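Local coordinates for mitochondrial enolase superfamily member 1 (Homo sapiens, PDB 4A35) that catalyses the magnesium-dependent dehydration of L-fuconate to 2-keto-3-deoxy-L-fuconate, a step in L-fucose breakdown, at the interface of chains A and B. Residues are numbered along the deposited sequence; one frame, centred on the assembly and turned at random. Chains: chain A/B, Mitochondrial enolase superfamily member 1.

The interface of chains A and B. Residues chain A 29-30, 32-34, 59, 61; chain B 100-101.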
# COMPACT_ATOMS: atom_id res chain seq x y z
N MET A 29 -2.72 18.24 -5.19
CA MET A 29 -2.61 17.36 -4.04
C MET A 29 -1.30 17.59 -3.24
O MET A 29 -1.34 17.68 -2.00
CB MET A 29 -2.74 15.89 -4.51
CG MET A 29 -2.84 14.90 -3.36
SD MET A 29 -4.39 15.03 -2.39
CE MET A 29 -5.47 13.93 -3.39
N HIS A 30 -0.17 17.58 -3.94
CA HIS A 30 1.19 17.81 -3.39
C HIS A 30 1.58 19.28 -3.71
O HIS A 30 2.01 19.59 -4.81
CB HIS A 30 2.17 16.78 -4.00
CG HIS A 30 1.56 15.41 -4.11
ND1 HIS A 30 0.96 14.98 -5.29
CD2 HIS A 30 1.39 14.46 -3.16
CE1 HIS A 30 0.51 13.75 -5.05
NE2 HIS A 30 0.72 13.39 -3.78
N ASP A 32 3.74 21.36 -2.15
CA ASP A 32 5.08 21.88 -1.77
C ASP A 32 6.16 20.76 -1.80
O ASP A 32 6.88 20.56 -0.80
CB ASP A 32 4.95 22.47 -0.33
CG ASP A 32 4.62 21.50 0.82
OD1 ASP A 32 4.21 20.30 0.53
OD2 ASP A 32 4.83 21.88 2.00
N PRO A 33 6.30 20.00 -2.90
CA PRO A 33 7.21 18.85 -2.84
C PRO A 33 8.67 19.30 -2.87
O PRO A 33 9.01 20.28 -3.52
CB PRO A 33 6.86 18.06 -4.11
CG PRO A 33 6.37 19.11 -5.07
CD PRO A 33 5.55 20.01 -4.18
N ASP A 34 9.52 18.51 -2.21
CA ASP A 34 10.97 18.60 -2.29
C ASP A 34 11.38 17.28 -2.94
O ASP A 34 11.46 16.24 -2.27
CB ASP A 34 11.59 18.78 -0.88
CG ASP A 34 11.34 20.16 -0.31
OD1 ASP A 34 11.49 21.13 -1.05
OD2 ASP A 34 11.01 20.26 0.91
N LEU A 59 8.86 12.77 -2.14
CA LEU A 59 8.61 14.20 -2.11
C LEU A 59 9.29 14.91 -0.91
O LEU A 59 8.97 16.07 -0.64
CB LEU A 59 7.11 14.48 -2.09
CG LEU A 59 6.32 13.93 -3.29
CD1 LEU A 59 4.87 14.47 -3.25
CD2 LEU A 59 7.04 14.24 -4.61
N LYS A 61 9.85 14.65 2.94
CA LYS A 61 9.59 13.96 4.19
C LYS A 61 9.19 12.51 3.87
O LYS A 61 8.45 12.26 2.93
CB LYS A 61 8.47 14.66 4.99
CG LYS A 61 8.88 16.04 5.52
CD LYS A 61 7.65 16.66 6.12
CE LYS A 61 7.76 18.10 6.51
NZ LYS A 61 7.10 18.96 5.51
N GLY B 100 1.12 16.57 2.49
CA GLY B 100 1.54 16.88 1.12
C GLY B 100 2.81 16.19 0.66
O GLY B 100 2.94 15.92 -0.54
N GLN B 101 3.72 15.82 1.60
CA GLN B 101 4.91 15.06 1.21
C GLN B 101 4.82 13.59 1.66
O GLN B 101 5.10 12.71 0.85
CB GLN B 101 6.19 15.69 1.78
CG GLN B 101 6.45 17.09 1.19
CD GLN B 101 7.78 17.69 1.58
OE1 GLN B 101 8.56 17.14 2.34
NE2 GLN B 101 8.10 18.84 1.02
O HOH W 1 7.57 11.69 0.25
O HOH W 2 10.61 18.52 2.87
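The apolar centre of this small patch, part of a two-fold homodimer interface in the deposited assembly that the structure alone does not show to be biological, is thin: A:Leu59 lays its CB 4.0 Å from CA of B:Gln101, and the A:Lys61 chain crosses that of the glutamine at about a right angle, CB to CB at 4.1 Å. CD1 of A:Leu59 points instead at the carbonyl O of B:Gly100, which also meets the A:His30 imidazole edge-on, in the ring plane, 3.4 Å from CD2; A:Met29 CG, of the same chain, sits over one face toward the rim. From a loop of chain B, B:Gln101 reaches into chain A, its chain extended beyond CG (chi2 -173°), so that the amide ends among loop backbone groups. There NE2 donates to the main-chain O of A:Asp32 at 2.8 Å, in both the amide and the carbonyl plane, and more weakly to the carboxylate OD2 of A:Asp34, whose plane is turned 79° from the amide. OE1 accepts the backbone N-H of A:Lys61 at 2.9 Å in a nearly straight bond (172° at H), although the donor stands above the carbonyl plane. Bonds at both ends of the amide fix its rotation, and an alanine here would probably loosen this contact by losing them. The contact centre lies about 12 Å from the active-site residues A:Lys223 and A:His356; the two-fold axis generates a twin with the chains exchanged. At the rim, one water links OE1 to OD2 of A:Asp34, while another joins the backbone O of B:Gln101, at 2.7 Å, to A:Leu59 N and A:Lys61 O.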